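Local coordinates for protein Dot/Icm T4SS effector (Legionella pneumophila, PDB 6VVE) that acts as a kinase delivered into host cells by the Dot/Icm secretion system, where host inositol hexakisphosphate activates it, at residues K7-T12 with Y36-E41; Q231-Y236 with H273-F278. One frame throughout, in Å; residues are numbered along the deposited sequence.

Contact 1: residues K7-T12 with Y36-E41; sequences KIVNGT and YAVRFE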
ATOM      1  N   LYS A   7     -10.133  -1.397  26.821  1.00 35.65           N
ATOM      2  CA  LYS A   7     -10.130  -2.845  26.975  1.00 34.34           C
ATOM      3  C   LYS A   7      -8.953  -3.484  26.249  1.00 34.21           C
ATOM      4  O   LYS A   7      -8.412  -4.493  26.716  1.00 28.59           O
ATOM      5  CB  LYS A   7     -11.440  -3.430  26.451  1.00 40.58           C
ATOM      6  CG  LYS A   7     -12.681  -2.901  27.151  1.00 48.87           C
ATOM      7  CD  LYS A   7     -13.941  -3.593  26.638  1.00 55.04           C
ATOM      8  CE  LYS A   7     -15.168  -3.187  27.445  1.00 60.57           C
ATOM      9  NZ  LYS A   7     -15.053  -3.579  28.885  1.00 62.40           N
ATOM     10  N   ILE A   8      -8.547  -2.913  25.113  1.00 31.68           N
ATOM     11  CA  ILE A   8      -7.432  -3.468  24.355  1.00 28.94           C
ATOM     12  C   ILE A   8      -6.136  -3.352  25.143  1.00 27.11           C
ATOM     13  O   ILE A   8      -5.327  -4.293  25.167  1.00 25.71           O
ATOM     14  CB  ILE A   8      -7.324  -2.771  22.987  1.00 27.48           C
ATOM     15  CG1 ILE A   8      -8.529  -3.142  22.110  1.00 24.51           C
ATOM     16  CG2 ILE A   8      -6.012  -3.133  22.312  1.00 21.36           C
ATOM     17  CD1 ILE A   8      -8.711  -2.234  20.897  1.00 24.06           C
ATOM     18  N   VAL A   9      -5.911  -2.201  25.793  1.00 23.18           N
ATOM     19  CA  VAL A   9      -4.690  -2.012  26.561  1.00 22.98           C
ATOM     20  C   VAL A   9      -4.630  -2.945  27.766  1.00 25.55           C
ATOM     21  O   VAL A   9      -3.561  -3.106  28.370  1.00 24.79           O
ATOM     22  CB  VAL A   9      -4.558  -0.546  27.013  1.00 26.95           C
ATOM     23  CG1 VAL A   9      -4.399   0.364  25.808  1.00 24.41           C
ATOM     24  CG2 VAL A   9      -5.754  -0.138  27.848  1.00 28.52           C
ATOM     25  N   ASN A  10      -5.750  -3.555  28.141  1.00 32.81           N
ATOM     26  CA  ASN A  10      -5.766  -4.564  29.190  1.00 38.29           C
ATOM     27  C   ASN A  10      -5.456  -5.960  28.668  1.00 36.65           C
ATOM     28  O   ASN A  10      -5.392  -6.906  29.462  1.00 35.44           O
ATOM     29  CB  ASN A  10      -7.125  -4.574  29.895  1.00 48.49           C
ATOM     30  CG  ASN A  10      -7.291  -3.413  30.850  1.00 52.04           C
ATOM     31  OD1 ASN A  10      -6.309  -2.863  31.353  1.00 46.93           O
ATOM     32  ND2 ASN A  10      -8.540  -3.035  31.115  1.00 58.83           N
ATOM     33  N   GLY A  11      -5.262  -6.111  27.359  1.00 28.07           N
ATOM     34  CA  GLY A  11      -4.904  -7.396  26.796  1.00 26.49           C
ATOM     35  C   GLY A  11      -3.471  -7.778  27.093  1.00 26.52           C
ATOM     36  O   GLY A  11      -2.885  -7.279  28.056  1.00 25.15           O
ATOM     37  N   THR A  12      -2.897  -8.655  26.274  1.00 30.17           N
ATOM     38  CA  THR A  12      -1.534  -9.134  26.470  1.00 30.21           C
ATOM     39  C   THR A  12      -0.574  -8.226  25.707  1.00 27.73           C
ATOM     40  O   THR A  12      -0.707  -8.047  24.488  1.00 25.11           O
ATOM     41  CB  THR A  12      -1.385 -10.582  26.002  1.00 30.06           C
ATOM     42  OG1 THR A  12      -2.405 -11.390  26.600  1.00 30.79           O
ATOM     43  CG2 THR A  12      -0.020 -11.129  26.386  1.00 29.27           C
ATOM     44  N   TYR A  36      -3.561  -5.766  18.027  1.00 15.59           N
ATOM     45  CA  TYR A  36      -3.740  -4.353  17.749  1.00 14.91           C
ATOM     46  C   TYR A  36      -2.438  -3.590  17.974  1.00 15.81           C
ATOM     47  O   TYR A  36      -1.570  -4.000  18.758  1.00 18.11           O
ATOM     48  CB  TYR A  36      -4.816  -3.733  18.648  1.00 19.06           C
ATOM     49  CG  TYR A  36      -6.189  -4.349  18.547  1.00 26.23           C
ATOM     50  CD1 TYR A  36      -6.531  -5.459  19.310  1.00 25.72           C
ATOM     51  CD2 TYR A  36      -7.155  -3.806  17.710  1.00 27.48           C
ATOM     52  CE1 TYR A  36      -7.781  -6.017  19.224  1.00 28.55           C
ATOM     53  CE2 TYR A  36      -8.415  -4.363  17.620  1.00 28.83           C
ATOM     54  CZ  TYR A  36      -8.723  -5.464  18.374  1.00 28.53           C
ATOM     55  OH  TYR A  36      -9.978  -6.025  18.293  1.00 30.54           O
ATOM     56  N   ALA A  37      -2.320  -2.455  17.284  1.00 14.05           N
ATOM     57  CA  ALA A  37      -1.300  -1.452  17.571  1.00 16.71           C
ATOM     58  C   ALA A  37      -1.991  -0.221  18.139  1.00 17.17           C
ATOM     59  O   ALA A  37      -2.932   0.300  17.528  1.00 19.10           O
ATOM     60  CB  ALA A  37      -0.507  -1.099  16.314  1.00 17.81           C
ATOM     61  N   VAL A  38      -1.541   0.229  19.311  1.00 16.98           N
ATOM     62  CA  VAL A  38      -2.145   1.349  20.021  1.00 15.18           C
ATOM     63  C   VAL A  38      -1.136   2.484  20.095  1.00 16.48           C
ATOM     64  O   VAL A  38       0.014   2.272  20.499  1.00 14.87           O
ATOM     65  CB  VAL A  38      -2.594   0.940  21.438  1.00 17.02           C
ATOM     66  CG1 VAL A  38      -3.125   2.151  22.201  1.00 18.85           C
ATOM     67  CG2 VAL A  38      -3.648  -0.154  21.373  1.00 18.93           C
ATOM     68  N   ARG A  39      -1.565   3.688  19.705  1.00 14.92           N
ATOM     69  CA  ARG A  39      -0.718   4.869  19.782  1.00 15.30           C
ATOM     70  C   ARG A  39      -1.142   5.737  20.957  1.00 17.42           C
ATOM     71  O   ARG A  39      -2.302   5.719  21.385  1.00 17.60           O
ATOM     72  CB  ARG A  39      -0.771   5.676  18.487  1.00 15.85           C
ATOM     73  CG  ARG A  39      -2.114   6.303  18.168  1.00 15.96           C
ATOM     74  CD  ARG A  39      -2.041   7.137  16.891  1.00 42.08           C
ATOM     75  NE  ARG A  39      -3.260   7.909  16.653  1.00 17.31           N
ATOM     76  CZ  ARG A  39      -3.489   9.116  17.155  1.00 19.10           C
ATOM     77  NH1 ARG A  39      -2.582   9.702  17.922  1.00 22.13           N
ATOM     78  NH2 ARG A  39      -4.627   9.742  16.888  1.00 22.76           N
ATOM     79  N   PHE A  40      -0.183   6.499  21.481  1.00 21.01           N
ATOM     80  CA  PHE A  40      -0.372   7.289  22.689  1.00 20.87           C
ATOM     81  C   PHE A  40      -0.049   8.751  22.428  1.00 21.34           C
ATOM     82  O   PHE A  40       0.831   9.073  21.625  1.00 20.46           O
ATOM     83  CB  PHE A  40       0.524   6.776  23.830  1.00 23.13           C
ATOM     84  CG  PHE A  40       0.181   5.392  24.299  1.00 22.73           C
ATOM     85  CD1 PHE A  40       0.473   4.284  23.517  1.00 18.76           C
ATOM     86  CD2 PHE A  40      -0.435   5.198  25.527  1.00 23.61           C
ATOM     87  CE1 PHE A  40       0.156   3.018  23.940  1.00 18.35           C
ATOM     88  CE2 PHE A  40      -0.756   3.921  25.961  1.00 22.14           C
ATOM     89  CZ  PHE A  40      -0.461   2.832  25.167  1.00 19.76           C
ATOM     90  N   GLU A  41      -0.773   9.636  23.120  1.00 21.68           N
ATOM     91  CA  GLU A  41      -0.449  11.052  23.183  1.00 28.10           C
ATOM     92  C   GLU A  41      -0.566  11.494  24.634  1.00 27.74           C
ATOM     93  O   GLU A  41      -1.533  11.143  25.323  1.00 25.73           O
ATOM     94  CB  GLU A  41      -1.381  11.903  22.308  1.00 23.79           C
ATOM     95  CG  GLU A  41      -1.347  11.567  20.832  1.00 22.31           C
ATOM     96  CD  GLU A  41      -2.248  12.492  20.013  1.00 23.36           C
ATOM     97  OE1 GLU A  41      -2.403  13.656  20.402  1.00 26.46           O
ATOM     98  OE2 GLU A  41      -2.797  12.050  18.985  1.00 22.51           O
TER
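Ile-8 and Val-9 come down on Tyr-36 and Val-38 with the backbones well apart: the CA atoms of Ile-8 and Tyr-36 are 7.6 Å from each other, those of Val-9 and Val-38 7.8 Å. No hydrogen bond joins the two segments. From Ile-8 to Gly-11 the chain makes a type I beta turn, closed by Gly-11 N to Ile-8 O at 2.8 Å, and goes on into the short edge strand 12-13.

Most of the contact belongs to Ile-8. Ile-8 CD1 sits over the centre of the Tyr-36 ring, 3.8 Å from the centroid and only 8° off the normal, a clean CH-pi contact. The other branch, Ile-8 CG2, lies anti to the backbone N, and from there it meets both Tyr-36 CD1 and, at 3.9 Å, Val-38 CG2. Tyr-36 and Val-38 belong to strand 34-41, an inner strand of a four-stranded antiparallel sheet, and its backbone bonds run to Tyr-29 and Lys-27 on one neighbour and to Val-49 on the other. Ala-37 points away from the turn and touches Ile-113 of helix 102-121, so helix 5-8 and helix 102-121 take opposite faces of this sheet. Bound inositol hexakisphosphate is about 10 Å from the Tyr-36 side chain.

Val-9 adds a lighter touch, Val-9 CG1 against Val-38 CG1 at 4.2 Å. Farther along the strand Arg-39 NH1 is salt-bridged to Glu-41 OE2 (2.6 Å), in the guanidinium plane, and its NE is hydrogen-bonded to Tyr-121 OH of helix 102-121.

Contact 2: residues Q231-Y236 with H273-F278; sequences QWLYVY and HTLLRF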
ATOM      1  N   GLN A 231       1.817   6.803  -9.432  1.00 10.29           N
ATOM      2  CA  GLN A 231       1.746   5.347  -9.462  1.00 12.03           C
ATOM      3  C   GLN A 231       0.347   4.869  -9.814  1.00  9.73           C
ATOM      4  O   GLN A 231       0.169   4.025 -10.704  1.00  9.63           O
ATOM      5  CB  GLN A 231       2.177   4.812  -8.091  1.00 18.14           C
ATOM      6  CG  GLN A 231       2.449   3.343  -8.007  1.00 24.13           C
ATOM      7  CD  GLN A 231       3.014   2.963  -6.653  1.00 27.86           C
ATOM      8  OE1 GLN A 231       2.340   3.088  -5.629  1.00 12.88           O
ATOM      9  NE2 GLN A 231       4.264   2.536  -6.638  1.00 12.49           N
ATOM     10  N   TRP A 232      -0.658   5.395  -9.111  1.00 10.31           N
ATOM     11  CA  TRP A 232      -2.040   4.979  -9.327  1.00 19.09           C
ATOM     12  C   TRP A 232      -2.430   5.069 -10.798  1.00 15.26           C
ATOM     13  O   TRP A 232      -3.187   4.229 -11.304  1.00  9.79           O
ATOM     14  CB  TRP A 232      -2.975   5.858  -8.489  1.00 11.40           C
ATOM     15  CG  TRP A 232      -2.919   7.293  -8.909  1.00 11.49           C
ATOM     16  CD1 TRP A 232      -2.029   8.238  -8.484  1.00 11.81           C
ATOM     17  CD2 TRP A 232      -3.780   7.946  -9.846  1.00 11.53           C
ATOM     18  NE1 TRP A 232      -2.283   9.442  -9.106  1.00 14.41           N
ATOM     19  CE2 TRP A 232      -3.355   9.284  -9.945  1.00 11.85           C
ATOM     20  CE3 TRP A 232      -4.860   7.525 -10.622  1.00 11.56           C
ATOM     21  CZ2 TRP A 232      -3.990  10.208 -10.774  1.00 12.64           C
ATOM     22  CZ3 TRP A 232      -5.494   8.452 -11.447  1.00 11.94           C
ATOM     23  CH2 TRP A 232      -5.052   9.770 -11.516  1.00 12.24           C
ATOM     24  N   LEU A 233      -1.928   6.088 -11.500  1.00 13.56           N
ATOM     25  CA  LEU A 233      -2.294   6.274 -12.900  1.00  9.25           C
ATOM     26  C   LEU A 233      -1.691   5.189 -13.776  1.00  8.72           C
ATOM     27  O   LEU A 233      -2.341   4.722 -14.728  1.00  8.78           O
ATOM     28  CB  LEU A 233      -1.844   7.654 -13.368  1.00 10.57           C
ATOM     29  CG  LEU A 233      -2.210   8.081 -14.786  1.00 13.21           C
ATOM     30  CD1 LEU A 233      -3.707   8.262 -14.924  1.00 10.09           C
ATOM     31  CD2 LEU A 233      -1.467   9.371 -15.158  1.00 13.18           C
ATOM     32  N   TYR A 234      -0.452   4.775 -13.475  1.00  9.32           N
ATOM     33  CA  TYR A 234       0.192   3.739 -14.279  1.00  9.10           C
ATOM     34  C   TYR A 234      -0.567   2.419 -14.177  1.00  9.30           C
ATOM     35  O   TYR A 234      -0.776   1.728 -15.184  1.00 12.14           O
ATOM     36  CB  TYR A 234       1.636   3.525 -13.829  1.00  9.13           C
ATOM     37  CG  TYR A 234       2.488   4.770 -13.721  1.00  9.22           C
ATOM     38  CD1 TYR A 234       2.153   5.941 -14.393  1.00 10.52           C
ATOM     39  CD2 TYR A 234       3.657   4.760 -12.968  1.00 11.20           C
ATOM     40  CE1 TYR A 234       2.932   7.072 -14.287  1.00 13.64           C
ATOM     41  CE2 TYR A 234       4.459   5.884 -12.869  1.00 10.87           C
ATOM     42  CZ  TYR A 234       4.084   7.040 -13.515  1.00 13.22           C
ATOM     43  OH  TYR A 234       4.879   8.152 -13.394  1.00 13.19           O
ATOM     44  N   VAL A 235      -0.981   2.051 -12.961  1.00  9.84           N
ATOM     45  CA  VAL A 235      -1.716   0.805 -12.767  1.00 11.21           C
ATOM     46  C   VAL A 235      -3.012   0.827 -13.570  1.00 11.06           C
ATOM     47  O   VAL A 235      -3.331  -0.121 -14.305  1.00 10.84           O
ATOM     48  CB  VAL A 235      -1.985   0.569 -11.269  1.00 13.12           C
ATOM     49  CG1 VAL A 235      -2.828  -0.679 -11.072  1.00 11.47           C
ATOM     50  CG2 VAL A 235      -0.674   0.463 -10.498  1.00 14.03           C
ATOM     51  N   TYR A 236      -3.777   1.915 -13.452  1.00  9.57           N
ATOM     52  CA  TYR A 236      -5.076   1.961 -14.111  1.00 11.08           C
ATOM     53  C   TYR A 236      -4.937   1.913 -15.630  1.00 10.09           C
ATOM     54  O   TYR A 236      -5.656   1.172 -16.307  1.00 10.74           O
ATOM     55  CB  TYR A 236      -5.842   3.212 -13.700  1.00 10.58           C
ATOM     56  CG  TYR A 236      -7.268   3.188 -14.193  1.00 11.58           C
ATOM     57  CD1 TYR A 236      -8.253   2.498 -13.493  1.00 15.01           C
ATOM     58  CD2 TYR A 236      -7.635   3.850 -15.358  1.00 15.50           C
ATOM     59  CE1 TYR A 236      -9.563   2.470 -13.943  1.00 15.88           C
ATOM     60  CE2 TYR A 236      -8.945   3.834 -15.808  1.00 14.88           C
ATOM     61  CZ  TYR A 236      -9.899   3.134 -15.102  1.00 16.50           C
ATOM     62  OH  TYR A 236     -11.200   3.098 -15.547  1.00 20.59           O
ATOM     63  N   HIS A 273      -5.382  19.928 -14.165  1.00 38.18           N
ATOM     64  CA  HIS A 273      -5.650  20.410 -15.516  1.00 38.37           C
ATOM     65  C   HIS A 273      -4.919  19.567 -16.561  1.00 35.41           C
ATOM     66  O   HIS A 273      -5.418  19.388 -17.677  1.00 35.08           O
ATOM     67  CB  HIS A 273      -5.265  21.884 -15.647  1.00 41.64           C
ATOM     68  CG  HIS A 273      -3.792  22.139 -15.558  1.00 47.55           C
ATOM     69  ND1 HIS A 273      -3.151  22.409 -14.365  1.00 50.57           N
ATOM     70  CD2 HIS A 273      -2.835  22.177 -16.516  1.00 48.19           C
ATOM     71  CE1 HIS A 273      -1.863  22.596 -14.594  1.00 50.74           C
ATOM     72  NE2 HIS A 273      -1.644  22.461 -15.890  1.00 49.49           N
ATOM     73  N   THR A 274      -3.735  19.056 -16.224  1.00 20.63           N
ATOM     74  CA  THR A 274      -3.036  18.159 -17.135  1.00 20.95           C
ATOM     75  C   THR A 274      -3.800  16.850 -17.291  1.00 18.03           C
ATOM     76  O   THR A 274      -3.986  16.361 -18.407  1.00 15.79           O
ATOM     77  CB  THR A 274      -1.615  17.895 -16.631  1.00 24.88           C
ATOM     78  OG1 THR A 274      -0.899  19.129 -16.523  1.00 28.78           O
ATOM     79  CG2 THR A 274      -0.868  16.969 -17.589  1.00 28.67           C
ATOM     80  N   LEU A 275      -4.247  16.267 -16.177  1.00 24.65           N
ATOM     81  CA  LEU A 275      -4.990  15.013 -16.240  1.00 22.52           C
ATOM     82  C   LEU A 275      -6.261  15.180 -17.066  1.00 21.54           C
ATOM     83  O   LEU A 275      -6.579  14.344 -17.922  1.00 19.04           O
ATOM     84  CB  LEU A 275      -5.326  14.531 -14.825  1.00 21.79           C
ATOM     85  CG  LEU A 275      -4.159  14.069 -13.958  1.00 17.38           C
ATOM     86  CD1 LEU A 275      -4.566  14.007 -12.501  1.00 22.38           C
ATOM     87  CD2 LEU A 275      -3.641  12.735 -14.417  1.00 16.13           C
ATOM     88  N   LEU A 276      -7.001  16.266 -16.826  1.00 17.70           N
ATOM     89  CA  LEU A 276      -8.240  16.486 -17.565  1.00 19.94           C
ATOM     90  C   LEU A 276      -7.961  16.743 -19.039  1.00 19.48           C
ATOM     91  O   LEU A 276      -8.703  16.267 -19.903  1.00 20.06           O
ATOM     92  CB  LEU A 276      -9.013  17.654 -16.963  1.00 23.30           C
ATOM     93  CG  LEU A 276     -10.392  17.345 -16.371  1.00 29.11           C
ATOM     94  CD1 LEU A 276     -11.108  18.645 -16.009  1.00 31.96           C
ATOM     95  CD2 LEU A 276     -11.257  16.523 -17.315  1.00 31.12           C
ATOM     96  N   ARG A 277      -6.912  17.510 -19.343  1.00 23.91           N
ATOM     97  CA  ARG A 277      -6.562  17.771 -20.738  1.00 24.28           C
ATOM     98  C   ARG A 277      -6.193  16.477 -21.456  1.00 18.60           C
ATOM     99  O   ARG A 277      -6.732  16.169 -22.525  1.00 19.39           O
ATOM    100  CB  ARG A 277      -5.411  18.778 -20.803  1.00 25.33           C
ATOM    101  CG  ARG A 277      -4.831  19.008 -22.193  1.00 20.57           C
ATOM    102  CD  ARG A 277      -5.880  19.524 -23.165  1.00 36.58           C
ATOM    103  NE  ARG A 277      -6.490  20.766 -22.708  1.00 39.48           N
ATOM    104  CZ  ARG A 277      -7.539  21.344 -23.287  1.00 42.44           C
ATOM    105  NH1 ARG A 277      -8.098  20.790 -24.357  1.00 39.72           N
ATOM    106  NH2 ARG A 277      -8.028  22.477 -22.793  1.00 46.34           N
ATOM    107  N   PHE A 278      -5.263  15.708 -20.884  1.00 16.88           N
ATOM    108  CA  PHE A 278      -4.882  14.437 -21.490  1.00 18.21           C
ATOM    109  C   PHE A 278      -6.082  13.495 -21.591  1.00 17.03           C
ATOM    110  O   PHE A 278      -6.246  12.788 -22.592  1.00 16.36           O
ATOM    111  CB  PHE A 278      -3.761  13.785 -20.687  1.00 17.72           C
ATOM    112  CG  PHE A 278      -2.406  14.429 -20.878  1.00 18.15           C
ATOM    113  CD1 PHE A 278      -2.240  15.521 -21.718  1.00 21.45           C
ATOM    114  CD2 PHE A 278      -1.301  13.939 -20.212  1.00 17.83           C
ATOM    115  CE1 PHE A 278      -0.997  16.100 -21.894  1.00 20.45           C
ATOM    116  CE2 PHE A 278      -0.048  14.517 -20.383  1.00 17.07           C
ATOM    117  CZ  PHE A 278       0.103  15.587 -21.221  1.00 19.58           C
TER
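Trp-232 reaches Leu-275 with the far end of its indole: Trp-232 CZ2 lies 4.2 Å from Leu-275 CD1, and the methyl group comes in at the ring edge, near the plane. Just before it in the chain, Gln-231 faces the helical part of the kinase: its NE2 is hydrogen-bonded to the carbonyl of His-179, which opens a His-Pro-Asp sequence reminiscent of the His-Arg-Asp motif in the catalytic loop of protein kinases. In Trp-232 itself a chi1 of 63° sets CG between the backbone N and the carbonyl carbon. This brings the indole against Leu-233 CB, which stands 3.9 Å above the Trp-232 ring plane, over its centre. NE1 is hydrogen-bonded to Ser-269 OG, which satisfies the polar atom of a buried ring, and Lys-170 makes a cation-pi contact with the indole.

Leu-233 follows as the second touching residue. It points its CB toward residues 273-278, and with CG anti to the backbone N (chi1 -176°) Leu-233 CD2 meets Leu-275 CD2 at 4.1 Å. The two side chains run antiparallel past one another, meeting at their CD2 methyls, while Leu-268 and Ile-256 also pack on Leu-233. Leu-275 therefore gives one methyl to the tryptophan and the other to the leucine. The two helices, 231-239 and 272-280, stay far apart here, with 9.7 Å between the CA atoms of Leu-233 and Leu-275.

Beyond Leu-233 the first segment turns to other helices, Tyr-234 OH being hydrogen-bonded to Tyr-260 OH of helix 253-262 and Tyr-236 OH to Glu-163 OE2 of helix 159-174.

In the fold
Contact 2 is buried at all three touching residues; contact 1 is too, except for Val-9, which is partly exposed. Both are apolar across the interface, yet they lie on opposite sides of the chain's centre, their own centres 40 Å apart and their nearest atoms about 23 Å apart. Contact 1 sets a short helix and turn on a sheet near bound inositol hexakisphosphate, and an aromatic face receives a methyl group. Contact 2 joins two helices of the C-terminal, largely helical half, where a methyl group meets an indole edge instead, and less surface is buried. No secondary-structure element is common to them. Along the chain they come in series.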